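Local coordinates for protein sugar phosphate isomerase/epimerase (Parabacteroides distasonis, PDB 3L23) that is probably a metal-dependent sugar phosphate isomerase or epimerase, built as a xylose isomerase-like TIM barrel that holds a magnesium ion, at residues Leu35-Lys39 / Met67-Leu73; Lys97-Glu101 / Leu141-Phe146; Gly121-Leu125 / Gly157-Gly161; Arg246-Gly250 / Asp291-Leu296. All coordinates share one frame; numbering follows the deposited sequence. Where two conformers were deposited one is given.

All four contacts belong to one xylose isomerase-like TIM barrel. Contact 1 comes first along the chain and joins the outer helices 31-40 and 61-70. Contacts 2 and 3 interleave, since their segments alternate: helix 136-155, which carries one side of contact 2, links the two strands at whose starts contact 3 lies, and their centres are about 21 Å apart. Contact 4 comes last, setting the loop after strand 238-243 against helix 285-298. Contacts 2 and 4 sit on opposite sides of the chain's centre, about 37 Å between centres, against about 20 Å between centres for contacts 1 and 4. No two contacts touch; they join different parts of one barrel, whose magnesium is held by His165, Asp216, His242 and Glu275.

Contact 1 (Leu35-Lys39 / Met67-Leu73); sequences LRKVK and MAEDAGL
Leu35 lays its CD1 methyl against CB of Met67, a selenomethionine here, at 3.7 Å, the two side chains crossing at about a right angle. This is helix-helix packing on the outside of the TIM barrel, between helix 31-40 and the end of helix 61-70, with Leu46 of strand 45-52 touching Ala68 and Leu73. The backbones come nearest where Arg36 CA stands 4.9 Å from Ala71 CA. So small a separation fits the alanine: its CB meets Leu35 CB at 4.1 Å and also rests against the Leu35 carbonyl.

Leu73, just past the helix end, turns its branched tip back toward helix 31-40. Its CD1 meets Leu35 CD2 at 3.9 Å and Val38 CG1 at 3.9 Å, joining the two residues in one apolar patch. Leu26 borders it at Leu35, and Leu22 and Tyr43 at Val38.

The polar part of the contact lies at the Schellman motif that ends helix 61-70, where Gly72 has positive phi. Lys39 leaves its helix with CG anti to the backbone N (chi1 -178°) and bends at chi2, which carries its aliphatic part past the Ala71 carbonyl, Lys39 CG lying 3.2 Å from Ala71 O. The ammonium then donates one hydrogen bond, Lys39 NZ to Gly72 O at 2.9 Å, meeting the carbonyl at 128° and tilted 29° from its plane.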
loop_
_atom_site.group_PDB
_atom_site.type_symbol
_atom_site.label_atom_id
_atom_site.label_comp_id
_atom_site.label_asym_id
_atom_site.label_seq_id
_atom_site.Cartn_x
_atom_site.Cartn_y
_atom_site.Cartn_z
ATOM N N LEU A 35 0.178 -10.553 18.045
ATOM C CA LEU A 35 0.008 -9.100 17.949
ATOM C C LEU A 35 0.790 -8.405 19.085
ATOM O O LEU A 35 1.401 -7.348 18.867
ATOM C CB LEU A 35 -1.467 -8.717 17.938
ATOM C CG LEU A 35 -2.193 -9.004 16.621
ATOM C CD1 LEU A 35 -3.751 -9.097 16.822
ATOM C CD2 LEU A 35 -1.801 -7.968 15.581
ATOM N N ARG A 36 0.801 -9.004 20.265
ATOM C CA ARG A 36 1.677 -8.534 21.351
ATOM C C ARG A 36 3.152 -8.556 20.959
ATOM O O ARG A 36 3.913 -7.620 21.308
ATOM C CB ARG A 36 1.459 -9.322 22.638
ATOM C CG ARG A 36 0.105 -9.057 23.276
ATOM C CD ARG A 36 0.037 -9.545 24.711
ATOM N NE ARG A 36 0.216 -10.992 24.886
ATOM C CZ ARG A 36 -0.763 -11.902 24.820
ATOM N NH1 ARG A 36 -2.025 -11.579 24.592
ATOM N NH2 ARG A 36 -0.462 -13.168 25.017
ATOM N N LYS A 37 3.560 -9.593 20.229
ATOM C CA LYS A 37 4.955 -9.681 19.728
ATOM C C LYS A 37 5.262 -8.544 18.764
ATOM O O LYS A 37 6.358 -7.995 18.770
ATOM C CB LYS A 37 5.259 -11.053 19.102
ATOM C CG LYS A 37 6.755 -11.253 18.648
ATOM C CD LYS A 37 7.188 -12.758 18.462
ATOM C CE LYS A 37 8.727 -12.900 18.145
ATOM N NZ LYS A 37 9.267 -14.349 18.340
ATOM N N VAL A 38 4.295 -8.174 17.925
ATOM C CA VAL A 38 4.433 -7.029 17.024
ATOM C C VAL A 38 4.713 -5.736 17.822
ATOM O O VAL A 38 5.656 -5.008 17.523
ATOM C CB VAL A 38 3.198 -6.859 16.120
ATOM C CG1 VAL A 38 3.232 -5.531 15.391
ATOM C CG2 VAL A 38 3.134 -8.036 15.124
ATOM N N LYS A 39 3.920 -5.513 18.859
ATOM C CA LYS A 39 4.141 -4.387 19.751
ATOM C C LYS A 39 5.524 -4.467 20.391
ATOM O O LYS A 39 6.256 -3.484 20.409
ATOM C CB LYS A 39 3.080 -4.323 20.860
ATOM C CG LYS A 39 3.259 -3.125 21.799
ATOM C CD LYS A 39 2.867 -1.800 21.153
ATOM C CE LYS A 39 2.996 -0.673 22.199
ATOM N NZ LYS A 39 2.302 0.550 21.735
HETATM N N MSE A 67 -8.143 -7.202 19.301
HETATM C CA MSE A 67 -6.874 -7.852 19.705
HETATM C C MSE A 67 -5.677 -6.937 19.435
HETATM O O MSE A 67 -4.754 -6.860 20.222
HETATM C CB MSE A 67 -6.716 -9.233 19.038
HETATM C CG MSE A 67 -7.691 -10.261 19.576
HETATM SE SE MSE A 67 -7.315 -12.064 18.932
HETATM C CE MSE A 67 -8.113 -11.888 17.181
ATOM N N ALA A 68 -5.718 -6.239 18.318
ATOM C CA ALA A 68 -4.648 -5.311 17.948
ATOM C C ALA A 68 -4.571 -4.169 18.972
ATOM O O ALA A 68 -3.520 -3.797 19.461
ATOM C CB ALA A 68 -4.907 -4.767 16.571
ATOM N N GLU A 69 -5.718 -3.614 19.291
ATOM C CA GLU A 69 -5.784 -2.505 20.231
ATOM C C GLU A 69 -5.410 -2.927 21.627
ATOM O O GLU A 69 -4.706 -2.198 22.302
ATOM C CB GLU A 69 -7.156 -1.839 20.166
ATOM C CG GLU A 69 -7.274 -0.974 18.953
ATOM C CD GLU A 69 -8.639 -0.358 18.676
ATOM O OE1 GLU A 69 -9.602 -0.523 19.451
ATOM O OE2 GLU A 69 -8.747 0.306 17.625
ATOM N N ASP A 70 -5.833 -4.111 22.063
ATOM C CA ASP A 70 -5.421 -4.602 23.369
ATOM C C ASP A 70 -3.912 -4.778 23.457
ATOM O O ASP A 70 -3.363 -4.733 24.556
ATOM C CB ASP A 70 -6.079 -5.941 23.706
ATOM C CG ASP A 70 -7.565 -5.820 24.047
ATOM O OD1 ASP A 70 -8.097 -4.695 24.228
ATOM O OD2 ASP A 70 -8.206 -6.889 24.130
ATOM N N ALA A 71 -3.257 -5.035 22.321
ATOM C CA ALA A 71 -1.790 -5.163 22.238
ATOM C C ALA A 71 -1.079 -3.834 22.162
ATOM O O ALA A 71 0.147 -3.814 22.056
ATOM C CB ALA A 71 -1.371 -6.021 21.008
ATOM N N GLY A 72 -1.818 -2.738 22.134
ATOM C CA GLY A 72 -1.221 -1.411 21.991
ATOM C C GLY A 72 -0.988 -0.938 20.589
ATOM O O GLY A 72 -0.200 -0.005 20.383
ATOM N N LEU A 73 -1.646 -1.568 19.606
ATOM C CA LEU A 73 -1.475 -1.240 18.220
ATOM C C LEU A 73 -2.695 -0.492 17.703
ATOM O O LEU A 73 -3.805 -0.651 18.234
ATOM C CB LEU A 73 -1.273 -2.523 17.383
ATOM C CG LEU A 73 -0.097 -3.428 17.780
ATOM C CD1 LEU A 73 -0.181 -4.769 17.071
ATOM C CD2 LEU A 73 1.244 -2.751 17.469
#

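Contact 2 (Lys97-Glu101 / Leu141-Phe146); sequences KYSKE and LVCDIF
The backbone at Tyr98 and Ser99 is extended and passes beside helix 136-155, with Tyr98 CA 6.6 Å from Val142 CA and Ser99 CA 7.4 Å from Leu141 CA. In this TIM barrel the first segment belongs to the loop between strand 74-79 and helix 103-119, so the contact packs a connecting loop against an outer helix. No hydrogen bond crosses it; the side chains meet carbon to carbon.

Tyr98 carries most of the contact. With CG anti to the carbonyl carbon (chi1 -78°), the CD2-CE2 side of its ring is turned to the helix, where it meets Val142 and, three and four residues on, Ile145 and Phe146. Ile145 uses both its branches: CD1 reaches Tyr98 CD2 at 3.6 Å, while CG2 lies 3.7 Å from Tyr98 CE2. Val142 CG2 approaches Tyr98 CD2 at 3.8 Å. The side chains of Tyr98 and Phe146 cross at about a right angle, Phe146 CE1 4.1 Å from Tyr98 CE2. Beyond the contact, Tyr98 OH is hydrogen-bonded to Gln127 NE2, and Phe146 stacks on Phe162, linking the cluster to two barrel strands. Replacing Tyr98 by an alanine would probably open a gap beside Ile145 CG2, Val142 CG2 and Phe146 and deprive Gln127 of its hydroxyl partner.

Toward the surface the contact thins. Ser99 turns its side chain away, its OG bonded to Val102 N, while the Leu141 methyl CD2 rests on Ser99 CA at 3.8 Å.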
loop_
_atom_site.group_PDB
_atom_site.type_symbol
_atom_site.label_atom_id
_atom_site.label_comp_id
_atom_site.label_asym_id
_atom_site.label_seq_id
_atom_site.Cartn_x
_atom_site.Cartn_y
_atom_site.Cartn_z
ATOM N N LYS A 97 -9.290 -6.084 -15.507
ATOM C CA LYS A 97 -9.624 -5.423 -16.761
ATOM C C LYS A 97 -10.733 -4.442 -16.490
ATOM O O LYS A 97 -11.886 -4.828 -16.328
ATOM C CB LYS A 97 -10.027 -6.411 -17.843
ATOM C CG LYS A 97 -10.272 -5.715 -19.168
ATOM N N TYR A 98 -10.384 -3.169 -16.443
ATOM C CA TYR A 98 -11.349 -2.147 -16.134
ATOM C C TYR A 98 -12.070 -1.837 -17.439
ATOM O O TYR A 98 -11.527 -1.975 -18.552
ATOM C CB TYR A 98 -10.669 -0.936 -15.491
ATOM C CG TYR A 98 -10.313 -1.092 -14.032
ATOM C CD1 TYR A 98 -10.206 -2.360 -13.423
ATOM C CD2 TYR A 98 -10.057 0.034 -13.250
ATOM C CE1 TYR A 98 -9.845 -2.466 -12.078
ATOM C CE2 TYR A 98 -9.717 -0.065 -11.931
ATOM C CZ TYR A 98 -9.617 -1.322 -11.344
ATOM O OH TYR A 98 -9.282 -1.456 -10.036
ATOM N N SER A 99 -13.333 -1.505 -17.318
ATOM C CA SER A 99 -14.140 -1.164 -18.457
ATOM C C SER A 99 -15.315 -0.386 -17.943
ATOM O O SER A 99 -15.572 -0.379 -16.750
ATOM C CB SER A 99 -14.682 -2.409 -19.182
ATOM O OG SER A 99 -15.551 -3.147 -18.320
ATOM N N LYS A 100 -16.040 0.246 -18.854
ATOM C CA LYS A 100 -17.231 0.976 -18.460
ATOM C C LYS A 100 -18.231 -0.020 -17.884
ATOM O O LYS A 100 -18.862 0.246 -16.859
ATOM C CB LYS A 100 -17.792 1.778 -19.646
ATOM C CG LYS A 100 -16.837 2.933 -20.019
ATOM C CD LYS A 100 -17.370 3.883 -21.094
ATOM C CE LYS A 100 -17.307 3.275 -22.450
ATOM N NZ LYS A 100 -17.797 4.171 -23.528
ATOM N N GLU A 101 -18.330 -1.187 -18.517
ATOM C CA GLU A 101 -19.243 -2.246 -18.092
ATOM C C GLU A 101 -19.065 -2.757 -16.659
ATOM O O GLU A 101 -20.077 -3.025 -16.002
ATOM C CB GLU A 101 -19.150 -3.446 -19.041
ATOM C CG GLU A 101 -19.711 -3.185 -20.433
ATOM N N LEU A 141 -8.987 5.684 -18.457
ATOM C CA LEU A 141 -10.172 5.076 -17.861
ATOM C C LEU A 141 -9.904 4.610 -16.449
ATOM O O LEU A 141 -10.741 4.814 -15.563
ATOM C CB LEU A 141 -10.700 3.910 -18.741
ATOM C CG LEU A 141 -11.993 3.249 -18.245
ATOM C CD1 LEU A 141 -13.171 4.248 -18.193
ATOM C CD2 LEU A 141 -12.365 2.094 -19.117
ATOM N N VAL A 142 -8.723 4.047 -16.196
ATOM C CA VAL A 142 -8.387 3.644 -14.843
ATOM C C VAL A 142 -8.371 4.872 -13.922
ATOM O O VAL A 142 -8.940 4.854 -12.791
ATOM C CB VAL A 142 -7.052 2.873 -14.789
ATOM C CG1 VAL A 142 -6.526 2.874 -13.357
ATOM C CG2 VAL A 142 -7.205 1.451 -15.372
ATOM N N CYS A 143 -7.771 5.958 -14.386
ATOM C CA CYS A 143 -7.775 7.192 -13.588
ATOM C C CYS A 143 -9.188 7.717 -13.261
ATOM O O CYS A 143 -9.462 8.113 -12.132
ATOM C CB CYS A 143 -6.984 8.289 -14.269
ATOM S SG CYS A 143 -5.229 7.912 -14.372
ATOM N N ASP A 144 -10.083 7.698 -14.238
ATOM C CA ASP A 144 -11.444 8.124 -14.011
ATOM C C ASP A 144 -12.120 7.240 -12.961
ATOM O O ASP A 144 -12.896 7.730 -12.134
ATOM C CB ASP A 144 -12.233 8.023 -15.313
ATOM C CG ASP A 144 -11.790 9.021 -16.352
ATOM O OD1 ASP A 144 -11.245 10.075 -15.965
ATOM O OD2 ASP A 144 -12.063 8.787 -17.555
ATOM N N ILE A 145 -11.834 5.936 -13.009
ATOM C CA ILE A 145 -12.410 4.988 -12.068
ATOM C C ILE A 145 -11.854 5.291 -10.656
ATOM O O ILE A 145 -12.606 5.272 -9.672
ATOM C CB ILE A 145 -12.206 3.493 -12.562
ATOM C CG1 ILE A 145 -13.137 3.224 -13.746
ATOM C CG2 ILE A 145 -12.388 2.462 -11.436
ATOM C CD1 ILE A 145 -12.788 1.964 -14.599
ATOM N N PHE A 146 -10.569 5.575 -10.541
ATOM C CA PHE A 146 -9.986 5.922 -9.242
ATOM C C PHE A 146 -10.646 7.192 -8.665
ATOM O O PHE A 146 -10.943 7.279 -7.454
ATOM C CB PHE A 146 -8.483 6.151 -9.361
ATOM C CG PHE A 146 -7.633 4.880 -9.609
ATOM C CD1 PHE A 146 -8.161 3.596 -9.555
ATOM C CD2 PHE A 146 -6.268 5.020 -9.817
ATOM C CE1 PHE A 146 -7.335 2.470 -9.786
ATOM C CE2 PHE A 146 -5.446 3.908 -10.018
ATOM C CZ PHE A 146 -5.983 2.650 -9.992
#

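Contact 3 (Gly121-Leu125 / Gly157-Gly161); sequences GCKYL and GIATG
Thr160 and Tyr124 cross at about a right angle, the threonine methyl CG2 lying 4.2 Å from CD1 of the tyrosine ring. Over the centre of one face of that ring lies Lys123 CG, 3.8 Å above its plane, and the phenolic OH is hydrogen-bonded to Asp271. Leu125 and Ile158 likewise meet at about a right angle, through Leu125 CD2 and Ile158 CD1 at 4.2 Å; helix 103-119 adds His117 against both.

These pairs join the starts of two neighbouring parallel strands of the TIM barrel, 124-127 and 162-165, which helix 136-155 connects in a beta-alpha-beta unit. A type I turn from Ile158 to Gly161 leads into the second strand and presents Thr160. Its OG1 sits between the backbone N and the carbonyl carbon (chi1 53°), placing the hydroxyl toward the Lys123 carbonyl, just before the first strand, while CG2 goes to the ring.

Thr160 OG1 donates to Lys123 O at 2.6 Å, in the carbonyl plane and at 149° to the C=O. The same carbonyl accepts from water 1 at 2.7 Å. Water 2 receives the N-H of Leu125 and donates to Thr160 OG1 at 2.6 Å and to Gly161 O at 2.7 Å. The threonine hydroxyl is thus donor and acceptor at once, and with water 2 it ties the turn to the first strand by side-chain and solvent bonds before direct strand pairing, Leu125 with Gly163, takes over.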
loop_
_atom_site.group_PDB
_atom_site.type_symbol
_atom_site.label_atom_id
_atom_site.label_comp_id
_atom_site.label_asym_id
_atom_site.label_seq_id
_atom_site.Cartn_x
_atom_site.Cartn_y
_atom_site.Cartn_z
ATOM N N GLY A 121 -12.443 2.352 11.780
ATOM C CA GLY A 121 -11.745 3.591 12.151
ATOM C C GLY A 121 -10.447 3.810 11.403
ATOM O O GLY A 121 -9.569 4.556 11.846
ATOM N N CYS A 122 -10.370 3.220 10.223
ATOM C CA CYS A 122 -9.193 3.196 9.418
ATOM C C CYS A 122 -9.042 4.533 8.674
ATOM O O CYS A 122 -9.994 5.017 8.014
ATOM C CB CYS A 122 -9.334 1.973 8.516
ATOM S SG CYS A 122 -7.898 1.437 7.846
ATOM N N LYS A 123 -7.893 5.181 8.814
ATOM C CA LYS A 123 -7.677 6.498 8.191
ATOM C C LYS A 123 -7.500 6.460 6.667
ATOM O O LYS A 123 -8.013 7.355 5.955
ATOM C CB LYS A 123 -6.490 7.203 8.861
ATOM C CG LYS A 123 -6.069 8.472 8.150
ATOM C CD LYS A 123 -5.083 9.269 8.927
ATOM C CE LYS A 123 -4.817 10.592 8.223
ATOM N NZ LYS A 123 -4.038 11.535 9.071
ATOM N N TYR A 124 -6.712 5.480 6.199
ATOM C CA TYR A 124 -6.439 5.266 4.787
ATOM C C TYR A 124 -7.002 3.942 4.278
ATOM O O TYR A 124 -6.892 2.929 4.957
ATOM C CB TYR A 124 -4.939 5.249 4.547
ATOM C CG TYR A 124 -4.163 6.446 5.072
ATOM C CD1 TYR A 124 -4.113 7.612 4.364
ATOM C CD2 TYR A 124 -3.435 6.357 6.249
ATOM C CE1 TYR A 124 -3.378 8.687 4.795
ATOM C CE2 TYR A 124 -2.696 7.435 6.717
ATOM C CZ TYR A 124 -2.663 8.591 5.979
ATOM O OH TYR A 124 -1.942 9.667 6.442
ATOM N N LEU A 125 -7.550 3.983 3.062
ATOM C CA LEU A 125 -8.009 2.806 2.312
ATOM C C LEU A 125 -7.292 2.877 0.964
ATOM O O LEU A 125 -7.434 3.862 0.223
ATOM C CB LEU A 125 -9.529 2.832 2.149
ATOM C CG LEU A 125 -10.155 1.557 1.594
ATOM C CD1 LEU A 125 -9.822 0.331 2.424
ATOM C CD2 LEU A 125 -11.690 1.728 1.424
ATOM N N GLY A 157 -17.481 7.716 4.642
ATOM C CA GLY A 157 -16.866 8.258 5.845
ATOM C C GLY A 157 -15.370 8.258 5.971
ATOM O O GLY A 157 -14.868 8.566 7.040
ATOM N N ILE A 158 -14.651 7.914 4.905
ATOM C CA ILE A 158 -13.189 7.917 4.910
ATOM C C ILE A 158 -12.720 9.145 4.126
ATOM O O ILE A 158 -12.656 9.123 2.908
ATOM C CB ILE A 158 -12.639 6.598 4.334
ATOM C CG1 ILE A 158 -13.187 5.414 5.166
ATOM C CG2 ILE A 158 -11.122 6.578 4.344
ATOM C CD1 ILE A 158 -12.680 4.041 4.728
ATOM N N ALA A 159 -12.430 10.219 4.856
ATOM C CA ALA A 159 -12.203 11.532 4.277
ATOM C C ALA A 159 -11.002 11.610 3.354
ATOM O O ALA A 159 -10.932 12.492 2.497
ATOM C CB ALA A 159 -12.056 12.546 5.371
ATOM N N THR A 160 -10.027 10.740 3.562
ATOM C CA THR A 160 -8.831 10.702 2.691
ATOM C C THR A 160 -9.084 10.260 1.247
ATOM O O THR A 160 -8.238 10.480 0.389
ATOM C CB THR A 160 -7.727 9.814 3.288
ATOM O OG1 THR A 160 -8.262 8.518 3.599
ATOM C CG2 THR A 160 -7.132 10.464 4.537
ATOM N N GLY A 161 -10.233 9.658 0.972
ATOM C CA GLY A 161 -10.567 9.225 -0.371
ATOM C C GLY A 161 -9.850 7.950 -0.800
ATOM O O GLY A 161 -9.770 6.980 -0.028
HETATM O O HOH W 1 -9.684 9.386 6.661
HETATM O O HOH W 2 -7.937 6.556 1.885
#

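Contact 4 (Arg246-Gly250 / Asp291-Leu296); sequences RAVFG and DCADYL
Phe249 is the tightly packed part of this contact, with Cys292 over one face of its ring and Tyr295 and Leu296 at its edge. The contact packs the loop after barrel strand 238-243 against the outer helix 285-298 of the TIM barrel, with Val274 of strand 272-274 touching both Phe249 and Cys292.

Cys292 SG lies 3.8 Å from the centroid of the Phe249 ring and 14° off the normal, a sulfur-aromatic contact, and Cys292 CB makes a CH-pi contact with the same ring. At the ring's edge, Leu296 CG stands in plane, 4.0 Å from Phe249 CE2. Tyr295 meets the neighbouring edge, at Phe249 CD2, with its own face, an offset edge-to-face pair with centroids 5.9 Å apart and planes at 82°. Tyr295 CG, anti to the backbone N (chi1 175°), brings that face against Phe249 CB, 3.8 Å from the Tyr295 centroid. Cut back to an alanine, Phe249 would keep a CB near Tyr295, but Cys292 SG would probably lose its aromatic partner and a gap would open beside Leu296. The Phe249 side chain lies about 6 Å from that of Glu275, a magnesium ligand, and about 10 Å from the metal itself.

The outer side is looser: Gly250 is exposed, with CA 3.9 Å from Tyr295 CE2, and the tyrosine is itself partly exposed. At the other end of the contact the packing is close again but small. Asp291 directs its carboxylate to a salt bridge with Arg283 and offers the loop its CB, which Val248 CG1 meets at 3.6 Å.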
loop_
_atom_site.group_PDB
_atom_site.type_symbol
_atom_site.label_atom_id
_atom_site.label_comp_id
_atom_site.label_asym_id
_atom_site.label_seq_id
_atom_site.Cartn_x
_atom_site.Cartn_y
_atom_site.Cartn_z
ATOM N N ARG A 246 15.314 -5.093 -0.311
ATOM C CA ARG A 246 15.247 -6.444 -0.873
ATOM C C ARG A 246 14.784 -7.432 0.195
ATOM O O ARG A 246 13.911 -8.301 -0.055
ATOM C CB ARG A 246 16.602 -6.832 -1.421
ATOM C CG ARG A 246 16.781 -8.267 -1.877
ATOM C CD ARG A 246 15.753 -8.758 -2.850
ATOM N NE ARG A 246 15.660 -7.964 -4.076
ATOM C CZ ARG A 246 16.366 -8.138 -5.191
ATOM N NH1 ARG A 246 17.318 -9.050 -5.298
ATOM N NH2 ARG A 246 16.106 -7.349 -6.223
ATOM N N ALA A 247 15.375 -7.289 1.386
ATOM C CA ALA A 247 15.017 -8.100 2.560
ATOM C C ALA A 247 15.213 -7.253 3.808
ATOM O O ALA A 247 14.599 -6.213 3.913
ATOM C CB ALA A 247 15.834 -9.392 2.610
ATOM N N VAL A 248 16.052 -7.659 4.763
ATOM C CA VAL A 248 16.247 -6.815 5.931
ATOM C C VAL A 248 16.870 -5.468 5.533
ATOM O O VAL A 248 17.833 -5.410 4.742
ATOM C CB VAL A 248 17.107 -7.527 7.009
ATOM C CG1 VAL A 248 17.449 -6.553 8.117
ATOM C CG2 VAL A 248 16.331 -8.770 7.488
ATOM N N PHE A 249 16.318 -4.391 6.105
ATOM C CA PHE A 249 16.781 -3.044 5.809
ATOM C C PHE A 249 18.288 -2.907 5.953
ATOM O O PHE A 249 18.897 -3.351 6.953
ATOM C CB PHE A 249 16.142 -2.001 6.703
ATOM C CG PHE A 249 14.654 -1.874 6.599
ATOM C CD1 PHE A 249 13.908 -2.423 5.551
ATOM C CD2 PHE A 249 13.992 -1.172 7.559
ATOM C CE1 PHE A 249 12.549 -2.256 5.500
ATOM C CE2 PHE A 249 12.640 -0.974 7.511
ATOM C CZ PHE A 249 11.916 -1.470 6.478
ATOM N N GLY A 250 18.904 -2.294 4.939
ATOM C CA GLY A 250 20.322 -2.012 4.961
ATOM C C GLY A 250 21.278 -3.111 4.584
ATOM O O GLY A 250 22.460 -2.900 4.586
ATOM N N ASP A 291 14.389 -7.367 12.783
ATOM C CA ASP A 291 15.616 -6.755 12.322
ATOM C C ASP A 291 15.330 -5.413 11.618
ATOM O O ASP A 291 16.102 -4.447 11.753
ATOM C CB ASP A 291 16.376 -7.693 11.388
ATOM C CG ASP A 291 17.057 -8.852 12.108
ATOM O OD1 ASP A 291 17.141 -8.879 13.369
ATOM O OD2 ASP A 291 17.573 -9.736 11.400
ATOM N N CYS A 292 14.236 -5.365 10.856
ATOM C CA CYS A 292 13.803 -4.098 10.228
ATOM C C CYS A 292 13.476 -3.002 11.275
ATOM O O CYS A 292 13.860 -1.847 11.124
ATOM C CB CYS A 292 12.627 -4.303 9.294
ATOM S SG CYS A 292 13.056 -5.279 7.802
ATOM N N ALA A 293 12.749 -3.361 12.337
ATOM C CA ALA A 293 12.442 -2.427 13.410
ATOM C C ALA A 293 13.722 -1.950 14.054
ATOM O O ALA A 293 13.876 -0.763 14.302
ATOM C CB ALA A 293 11.532 -3.103 14.490
ATOM N N ASP A 294 14.649 -2.868 14.313
ATOM C CA ASP A 294 15.885 -2.547 15.003
ATOM C C ASP A 294 16.713 -1.584 14.165
ATOM O O ASP A 294 17.312 -0.670 14.694
ATOM C CB ASP A 294 16.697 -3.812 15.313
ATOM C CG ASP A 294 16.085 -4.678 16.422
ATOM O OD1 ASP A 294 15.250 -4.147 17.166
ATOM O OD2 ASP A 294 16.478 -5.889 16.546
ATOM N N TYR A 295 16.712 -1.750 12.848
ATOM C CA TYR A 295 17.395 -0.822 11.964
ATOM C C TYR A 295 16.849 0.578 12.158
ATOM O O TYR A 295 17.608 1.529 12.320
ATOM C CB TYR A 295 17.242 -1.288 10.507
ATOM C CG TYR A 295 17.815 -0.343 9.495
ATOM C CD1 TYR A 295 17.074 0.721 9.011
ATOM C CD2 TYR A 295 19.092 -0.523 9.000
ATOM C CE1 TYR A 295 17.600 1.615 8.112
ATOM C CE2 TYR A 295 19.610 0.352 8.041
ATOM C CZ TYR A 295 18.841 1.414 7.602
ATOM O OH TYR A 295 19.323 2.319 6.674
ATOM N N LEU A 296 15.524 0.725 12.157
ATOM C CA LEU A 296 14.917 2.052 12.275
ATOM C C LEU A 296 15.145 2.658 13.662
ATOM O O LEU A 296 15.386 3.858 13.801
ATOM C CB LEU A 296 13.418 1.984 11.969
ATOM C CG LEU A 296 12.996 1.560 10.565
ATOM C CD1 LEU A 296 11.476 1.445 10.493
ATOM C CD2 LEU A 296 13.538 2.512 9.481
#